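Local structure of probable transcriptional regulator, AsnC family (Thermus thermophilus, 2DJW) at the interface of chains A and B and the interface of chains A and C. The protein is a stand-alone RAM-domain protein of the Lrp/AsnC family that probably pairs into two-fold dimers and may take part in transcriptional regulation. Sequence-based numbering; all coordinates share one arbitrary frame. Chains: chain A/B/C, probable transcriptional regulator, AsnC family.

Contact 1: the interface of chains A and B. Residues chain A 15-16, 19-20, 31-33, 40; chain B 76, 78.
The phenol of B:Tyr78 packs against A:Gly19 and A:Leu40, between helix 15-22 and strand 30-34, a worked example of one aromatic side chain keying a two-fold symmetric interface, probably the dimer contact of this family. The packing is tight around the ring. A:Gly19 CA sits over the centre of one face, 3.7 Å above it, where a glycine lets the ring come right up to the helix backbone. A:Leu40 CD2 touches B:Tyr78 CE2 at 3.5 Å, and A:Glu20 CG meets the opposite rim at CD1. At the tip, A:Ser33 OG lies in the ring plane and shares a 2.7 Å hydrogen bond with B:Tyr78 OH. Having CG anti to the carbonyl carbon (chi1 -58°) sends the ring this way. An alanine in place of B:Tyr78 would probably leave a gap beside A:Gly19 and A:Leu40 and the A:Ser33 hydroxyl without this partner. Backbone bonds steady the base: B:Tyr78 N gives to A:Val31 O, and A:Ser33 N to B:Arg76 O at 2.8 Å. The guanidinium of B:Arg76 marks the looser side. Its extended chain crosses A:Gln16 at about a right angle, and the modelled bond there is implausibly short. The salt bridge is long: B:Arg76 NH2 stands 3.8 Å from A:Glu20 OE2.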
loop_
_atom_site.group_PDB
_atom_site.type_symbol
_atom_site.label_atom_id
_atom_site.label_comp_id
_atom_site.label_asym_id
_atom_site.label_seq_id
_atom_site.Cartn_x
_atom_site.Cartn_y
_atom_site.Cartn_z
ATOM N N VAL A 15 -2.511 -24.288 3.411
ATOM C CA VAL A 15 -3.115 -24.129 2.083
ATOM C C VAL A 15 -4.024 -25.312 1.677
ATOM O O VAL A 15 -5.212 -25.112 1.381
ATOM C CB VAL A 15 -2.031 -23.797 0.972
ATOM C CG1 VAL A 15 -2.643 -23.826 -0.428
ATOM C CG2 VAL A 15 -1.379 -22.432 1.229
ATOM N N GLN A 16 -3.487 -26.533 1.696
ATOM C CA GLN A 16 -4.241 -27.706 1.230
ATOM C C GLN A 16 -5.371 -28.088 2.169
ATOM O O GLN A 16 -6.502 -28.291 1.743
ATOM C CB GLN A 16 -3.308 -28.885 0.985
ATOM C CG GLN A 16 -2.431 -28.689 -0.208
ATOM C CD GLN A 16 -1.407 -29.779 -0.376
ATOM O OE1 GLN A 16 -1.587 -30.679 -1.191
ATOM N NE2 GLN A 16 -0.294 -29.670 0.345
ATOM N N GLY A 19 -7.947 -25.521 1.598
ATOM C CA GLY A 19 -8.480 -25.782 0.283
ATOM C C GLY A 19 -9.557 -26.832 0.354
ATOM O O GLY A 19 -10.683 -26.593 -0.056
ATOM N N GLU A 20 -9.208 -27.996 0.910
ATOM C CA GLU A 20 -10.100 -29.161 0.994
ATOM C C GLU A 20 -11.322 -28.968 1.878
ATOM O O GLU A 20 -12.408 -29.418 1.523
ATOM C CB GLU A 20 -9.309 -30.386 1.468
ATOM C CG GLU A 20 -8.211 -30.766 0.500
ATOM C CD GLU A 20 -7.344 -31.877 1.017
ATOM O OE1 GLU A 20 -7.224 -32.033 2.250
ATOM O OE2 GLU A 20 -6.777 -32.595 0.180
ATOM N N VAL A 31 -13.183 -24.250 -5.853
ATOM C CA VAL A 31 -12.148 -23.598 -5.059
ATOM C C VAL A 31 -10.775 -24.020 -5.559
ATOM O O VAL A 31 -10.577 -25.160 -5.972
ATOM C CB VAL A 31 -12.347 -23.781 -3.527
ATOM C CG1 VAL A 31 -12.539 -25.230 -3.157
ATOM C CG2 VAL A 31 -11.202 -23.093 -2.720
ATOM N N TYR A 32 -9.839 -23.081 -5.575
ATOM C CA TYR A 32 -8.573 -23.299 -6.226
ATOM C C TYR A 32 -7.449 -22.702 -5.445
ATOM O O TYR A 32 -7.620 -21.712 -4.740
ATOM C CB TYR A 32 -8.541 -22.641 -7.613
ATOM C CG TYR A 32 -9.583 -23.119 -8.571
ATOM C CD1 TYR A 32 -9.363 -24.234 -9.365
ATOM C CD2 TYR A 32 -10.791 -22.446 -8.692
ATOM C CE1 TYR A 32 -10.338 -24.684 -10.251
ATOM C CE2 TYR A 32 -11.772 -22.881 -9.567
ATOM C CZ TYR A 32 -11.535 -23.998 -10.347
ATOM O OH TYR A 32 -12.507 -24.427 -11.218
ATOM N N SER A 33 -6.293 -23.341 -5.594
ATOM C CA SER A 33 -5.014 -22.736 -5.369
ATOM C C SER A 33 -4.693 -21.890 -6.578
ATOM O O SER A 33 -4.764 -22.375 -7.730
ATOM C CB SER A 33 -3.954 -23.827 -5.219
ATOM O OG SER A 33 -3.851 -24.164 -3.859
ATOM N N LEU A 40 -5.770 -19.011 -2.050
ATOM C CA LEU A 40 -7.001 -19.717 -2.398
ATOM C C LEU A 40 -8.091 -18.748 -2.866
ATOM O O LEU A 40 -8.220 -17.661 -2.320
ATOM C CB LEU A 40 -7.521 -20.553 -1.194
ATOM C CG LEU A 40 -6.669 -21.702 -0.614
ATOM C CD1 LEU A 40 -7.148 -22.106 0.806
ATOM C CD2 LEU A 40 -6.648 -22.932 -1.537
ATOM N N ARG B 76 -4.183 -25.551 -8.983
ATOM C CA ARG B 76 -4.802 -26.722 -8.400
ATOM C C ARG B 76 -6.237 -26.515 -7.933
ATOM O O ARG B 76 -6.527 -25.571 -7.196
ATOM C CB ARG B 76 -3.960 -27.244 -7.241
ATOM C CG ARG B 76 -4.558 -28.487 -6.642
ATOM C CD ARG B 76 -3.908 -28.823 -5.357
ATOM N NE ARG B 76 -4.669 -29.833 -4.633
ATOM C CZ ARG B 76 -4.191 -30.494 -3.589
ATOM N NH1 ARG B 76 -2.957 -30.248 -3.166
ATOM N NH2 ARG B 76 -4.959 -31.386 -2.970
ATOM N N TYR B 78 -9.584 -28.095 -5.740
ATOM C CA TYR B 78 -9.914 -28.952 -4.604
ATOM C C TYR B 78 -11.360 -29.430 -4.780
ATOM O O TYR B 78 -12.280 -28.668 -4.536
ATOM C CB TYR B 78 -9.732 -28.222 -3.264
ATOM C CG TYR B 78 -8.330 -27.704 -3.034
ATOM C CD1 TYR B 78 -7.377 -28.488 -2.386
ATOM C CD2 TYR B 78 -7.945 -26.438 -3.479
ATOM C CE1 TYR B 78 -6.082 -28.035 -2.198
ATOM C CE2 TYR B 78 -6.651 -25.974 -3.283
ATOM C CZ TYR B 78 -5.722 -26.780 -2.641
ATOM O OH TYR B 78 -4.431 -26.336 -2.433
#

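Contact 2: the interface of chains A and C. Residues chain A 52-53, 57; chain C 75-76, 78.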
loop_
_atom_site.group_PDB
_atom_site.type_symbol
_atom_site.label_atom_id
_atom_site.label_comp_id
_atom_site.label_asym_id
_atom_site.label_seq_id
_atom_site.Cartn_x
_atom_site.Cartn_y
_atom_site.Cartn_z
ATOM N N LEU A 52 -23.817 -15.233 2.858
ATOM C CA LEU A 52 -22.384 -14.977 2.988
ATOM C C LEU A 52 -21.873 -15.193 4.418
ATOM O O LEU A 52 -20.726 -15.576 4.609
ATOM C CB LEU A 52 -22.053 -13.549 2.549
ATOM C CG LEU A 52 -21.354 -13.242 1.225
ATOM C CD1 LEU A 52 -21.038 -11.755 1.152
ATOM C CD2 LEU A 52 -20.088 -14.069 1.016
ATOM N N ASP A 53 -22.712 -14.905 5.412
ATOM C CA ASP A 53 -22.365 -15.167 6.806
ATOM C C ASP A 53 -22.067 -16.660 7.033
ATOM O O ASP A 53 -21.075 -17.014 7.683
ATOM C CB ASP A 53 -23.481 -14.704 7.746
ATOM C CG ASP A 53 -23.002 -14.540 9.193
ATOM O OD1 ASP A 53 -22.038 -13.776 9.442
ATOM O OD2 ASP A 53 -23.598 -15.165 10.087
ATOM N N THR A 57 -18.131 -16.038 7.483
ATOM C CA THR A 57 -17.952 -15.829 8.926
ATOM C C THR A 57 -18.046 -17.121 9.756
ATOM O O THR A 57 -17.269 -17.320 10.667
ATOM C CB THR A 57 -18.927 -14.777 9.484
ATOM O OG1 THR A 57 -18.933 -13.629 8.632
ATOM C CG2 THR A 57 -18.534 -14.343 10.911
ATOM N N PHE C 75 -23.574 -7.678 4.688
ATOM C CA PHE C 75 -24.259 -8.967 4.481
ATOM C C PHE C 75 -24.819 -9.549 5.772
ATOM O O PHE C 75 -25.409 -10.633 5.762
ATOM C CB PHE C 75 -23.370 -9.991 3.747
ATOM C CG PHE C 75 -22.082 -10.352 4.472
ATOM C CD1 PHE C 75 -22.048 -11.389 5.401
ATOM C CD2 PHE C 75 -20.906 -9.694 4.186
ATOM C CE1 PHE C 75 -20.868 -11.735 6.046
ATOM C CE2 PHE C 75 -19.731 -10.036 4.817
ATOM C CZ PHE C 75 -19.707 -11.051 5.753
ATOM N N ARG C 76 -24.632 -8.819 6.874
ATOM C CA ARG C 76 -25.203 -9.169 8.166
ATOM C C ARG C 76 -25.292 -7.987 9.116
ATOM O O ARG C 76 -24.292 -7.338 9.420
ATOM C CB ARG C 76 -24.429 -10.295 8.841
ATOM C CG ARG C 76 -25.267 -11.003 9.882
ATOM C CD ARG C 76 -24.402 -11.613 10.922
ATOM N NE ARG C 76 -25.183 -12.157 12.032
ATOM C CZ ARG C 76 -24.678 -12.943 12.979
ATOM N NH1 ARG C 76 -23.390 -13.289 12.938
ATOM N NH2 ARG C 76 -25.458 -13.393 13.954
ATOM N N TYR C 78 -26.213 -6.446 12.907
ATOM C CA TYR C 78 -26.265 -6.806 14.327
ATOM C C TYR C 78 -27.121 -5.793 15.042
ATOM O O TYR C 78 -26.611 -4.772 15.492
ATOM C CB TYR C 78 -24.878 -6.870 14.951
ATOM C CG TYR C 78 -23.984 -7.884 14.294
ATOM C CD1 TYR C 78 -23.915 -9.188 14.773
ATOM C CD2 TYR C 78 -23.209 -7.544 13.175
ATOM C CE1 TYR C 78 -23.096 -10.126 14.166
ATOM C CE2 TYR C 78 -22.394 -8.481 12.560
ATOM C CZ TYR C 78 -22.337 -9.765 13.062
ATOM O OH TYR C 78 -21.522 -10.710 12.462
#
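A:Asp53 and C:Phe75 bury the most surface in this small two-fold patch, which may reflect crystal packing or the larger deposited assembly. The C:Phe75 ring leans on the first turn of helix 52-60: A:Leu52 CB stands over its face, 4.0 Å from the ring centre and 3.6 Å from C:Phe75 CD1. C:Phe75 CG takes the crowded position between backbone N and carbonyl carbon (chi1 61°), which turns the ring toward this helix. At the far edge, and in the ring plane, A:Thr57 OG1 comes 3.7 Å from C:Phe75 CE1. The A:Asp53 carboxylate forms a salt bridge by coming over one face of the C:Arg76 guanidinium rather than end-on, with A:Asp53 OD2 3.4 Å from C:Arg76 NH1 and the planes 58° apart. A:Asp53 OD1 rests 3.5 Å from C:Arg76 CD and takes a weak hydrogen bond from A:Thr57 OG1, one turn further along. Over the opposite guanidinium face, toward its rim, C:Tyr78 CE1 backs the group. The helix start may help stabilise the negative charge of A:Asp53. In the fold, this amino-terminal turn, next to A:Asp54, a zinc ligand position in this protein with no zinc bound to this chain here, meets the last residues of the long strand 66-77 of chain C.

Contact 3: the interface of chains A and B. Residues chain A 3, 5, 45, 72, 74, 76-77; chain B 5, 32, 34, 41.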
loop_
_atom_site.group_PDB
_atom_site.type_symbol
_atom_site.label_atom_id
_atom_site.label_comp_id
_atom_site.label_asym_id
_atom_site.label_seq_id
_atom_site.Cartn_x
_atom_site.Cartn_y
_atom_site.Cartn_z
ATOM N N THR A 3 -23.569 -14.633 -7.058
ATOM C CA THR A 3 -22.192 -15.089 -7.111
ATOM C C THR A 3 -21.240 -14.165 -6.320
ATOM O O THR A 3 -21.416 -12.940 -6.287
ATOM C CB THR A 3 -21.732 -15.267 -8.561
ATOM O OG1 THR A 3 -22.511 -16.307 -9.160
ATOM C CG2 THR A 3 -20.261 -15.662 -8.640
ATOM N N PHE A 5 -16.795 -14.048 -5.185
ATOM C CA PHE A 5 -15.451 -14.596 -5.330
ATOM C C PHE A 5 -14.809 -14.342 -3.991
ATOM O O PHE A 5 -14.635 -13.185 -3.613
ATOM C CB PHE A 5 -14.670 -13.882 -6.459
ATOM C CG PHE A 5 -15.309 -14.035 -7.822
ATOM C CD1 PHE A 5 -14.935 -15.072 -8.666
ATOM C CD2 PHE A 5 -16.331 -13.170 -8.237
ATOM C CE1 PHE A 5 -15.554 -15.238 -9.908
ATOM C CE2 PHE A 5 -16.947 -13.334 -9.478
ATOM C CZ PHE A 5 -16.559 -14.357 -10.320
ATOM N N ARG A 45 -21.816 -19.691 -4.679
ATOM C CA ARG A 45 -23.136 -19.368 -5.237
ATOM C C ARG A 45 -24.080 -19.225 -4.082
ATOM O O ARG A 45 -24.185 -20.142 -3.265
ATOM C CB ARG A 45 -23.643 -20.489 -6.154
ATOM C CG ARG A 45 -22.653 -20.950 -7.214
ATOM C CD ARG A 45 -22.423 -19.911 -8.283
ATOM N NE ARG A 45 -21.761 -20.534 -9.421
ATOM C CZ ARG A 45 -21.306 -19.889 -10.482
ATOM N NH1 ARG A 45 -21.430 -18.570 -10.560
ATOM N NH2 ARG A 45 -20.719 -20.568 -11.464
ATOM N N LEU A 72 -15.441 -10.598 -3.086
ATOM C CA LEU A 72 -15.836 -9.805 -4.249
ATOM C C LEU A 72 -17.223 -10.273 -4.643
ATOM O O LEU A 72 -17.352 -11.307 -5.287
ATOM C CB LEU A 72 -14.853 -10.018 -5.407
ATOM C CG LEU A 72 -13.474 -9.320 -5.462
ATOM C CD1 LEU A 72 -12.869 -8.863 -4.157
ATOM C CD2 LEU A 72 -12.456 -10.118 -6.245
ATOM N N ALA A 74 -20.659 -10.341 -6.686
ATOM C CA ALA A 74 -21.168 -9.998 -8.024
ATOM C C ALA A 74 -22.613 -9.538 -7.969
ATOM O O ALA A 74 -23.519 -10.316 -7.612
ATOM C CB ALA A 74 -21.029 -11.187 -8.968
ATOM N N ARG A 76 -23.982 -7.781 -10.790
ATOM C CA ARG A 76 -24.462 -7.830 -12.161
ATOM C C ARG A 76 -23.631 -8.748 -13.050
ATOM O O ARG A 76 -22.412 -8.612 -13.116
ATOM C CB ARG A 76 -24.527 -6.417 -12.752
ATOM C CG ARG A 76 -25.332 -6.363 -14.015
ATOM C CD ARG A 76 -24.896 -5.202 -14.859
ATOM N NE ARG A 76 -25.206 -5.390 -16.279
ATOM C CZ ARG A 76 -25.402 -4.389 -17.128
ATOM N NH1 ARG A 76 -25.338 -3.131 -16.705
ATOM N NH2 ARG A 76 -25.653 -4.650 -18.404
ATOM N N ALA A 77 -24.312 -9.677 -13.721
ATOM C CA ALA A 77 -23.725 -10.545 -14.736
ATOM C C ALA A 77 -23.874 -9.938 -16.137
ATOM O O ALA A 77 -24.904 -9.335 -16.446
ATOM C CB ALA A 77 -24.377 -11.896 -14.688
ATOM N N PHE B 5 -8.910 -16.213 -12.802
ATOM C CA PHE B 5 -9.785 -15.128 -12.362
ATOM C C PHE B 5 -9.080 -13.856 -12.809
ATOM O O PHE B 5 -7.981 -13.571 -12.325
ATOM C CB PHE B 5 -9.971 -15.145 -10.824
ATOM C CG PHE B 5 -10.619 -16.411 -10.317
ATOM C CD1 PHE B 5 -11.996 -16.474 -10.128
ATOM C CD2 PHE B 5 -9.852 -17.569 -10.090
ATOM C CE1 PHE B 5 -12.598 -17.661 -9.694
ATOM C CE2 PHE B 5 -10.453 -18.760 -9.666
ATOM C CZ PHE B 5 -11.822 -18.808 -9.452
ATOM N N TYR B 32 -18.510 -10.443 -14.359
ATOM C CA TYR B 32 -19.401 -9.780 -13.423
ATOM C C TYR B 32 -18.937 -8.415 -13.048
ATOM O O TYR B 32 -17.743 -8.149 -13.004
ATOM C CB TYR B 32 -19.513 -10.577 -12.120
ATOM C CG TYR B 32 -20.070 -11.962 -12.279
ATOM C CD1 TYR B 32 -21.443 -12.180 -12.285
ATOM C CD2 TYR B 32 -19.222 -13.057 -12.408
ATOM C CE1 TYR B 32 -21.959 -13.451 -12.422
ATOM C CE2 TYR B 32 -19.726 -14.336 -12.555
ATOM C CZ TYR B 32 -21.096 -14.524 -12.559
ATOM O OH TYR B 32 -21.607 -15.787 -12.706
ATOM N N VAL B 34 -18.664 -6.419 -9.785
ATOM C CA VAL B 34 -18.431 -6.819 -8.392
ATOM C C VAL B 34 -18.139 -5.648 -7.449
ATOM O O VAL B 34 -17.666 -4.576 -7.873
ATOM C CB VAL B 34 -17.234 -7.828 -8.261
ATOM C CG1 VAL B 34 -17.551 -9.147 -8.938
ATOM C CG2 VAL B 34 -15.933 -7.218 -8.811
ATOM N N VAL B 41 -14.817 -8.738 -12.720
ATOM C CA VAL B 41 -14.056 -9.978 -12.639
ATOM C C VAL B 41 -14.491 -10.847 -13.807
ATOM O O VAL B 41 -15.694 -11.024 -14.012
ATOM C CB VAL B 41 -14.328 -10.767 -11.313
ATOM C CG1 VAL B 41 -13.485 -12.037 -11.261
ATOM C CG2 VAL B 41 -14.038 -9.908 -10.086
#
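The hydroxyl of A:Thr3 and the guanidinium of A:Arg45 flank the phenol tip of B:Tyr32, and they are tied to each other first. A:Arg45 NH1 donates to A:Thr3 OG1 over 2.9 Å, with the oxygen in the guanidinium plane and 147° at the hydrogen. A bend at chi2 (-70°) brings the arginine head round. B:Tyr32 OH lies 3.5 Å from A:Arg45 NH1, too far to count as a hydrogen bond, so the polar pair borders the tyrosine without gripping it. What holds B:Tyr32 is apolar contact, where strand 66-77 of chain A pairs antiparallel with strand 30-34 of chain B. A:Ala74 CB lies over one ring face near CG, 3.5 Å from B:Tyr32 CD1, while A:Ala77 CB approaches CE1 from the other side of the ring plane. From the opposite flank A:Phe5 arrives at about a right angle, A:Phe5 CZ 3.6 Å from B:Tyr32 CD2. A:Phe5 is contacted on one face and at its edge: B:Val41 CG1 stands 3.9 Å above the ring centre, and A:Phe5 CD1 meets CD1 of its counterpart B:Phe5 at 3.6 Å. Small and branched groups thus close on rings in this apolar patch. At its margin A:Leu72 CD2 just reaches B:Val41 CG2, at 4.2 Å.

Contact 1 and contact 3 belong to the same two-fold A-B interface, their C-alpha centres about 19 Å apart, and both include strand 66-77 of one chain pairing antiparallel with strand 30-34 of the other; Tyr32 also links them. Contact 2 lies about 23 Å from contact 1 and 18 Å from contact 3, on a different two-fold axis. Arg76, at the end of strand 66-77, appears in all three; Tyr78, just beyond it, is central to contact 1 and marginal in contact 2. One segment thus appears to serve both pairings, which could couple dimer formation to the deposited ten-copy assembly, not established as biological by coordinates alone.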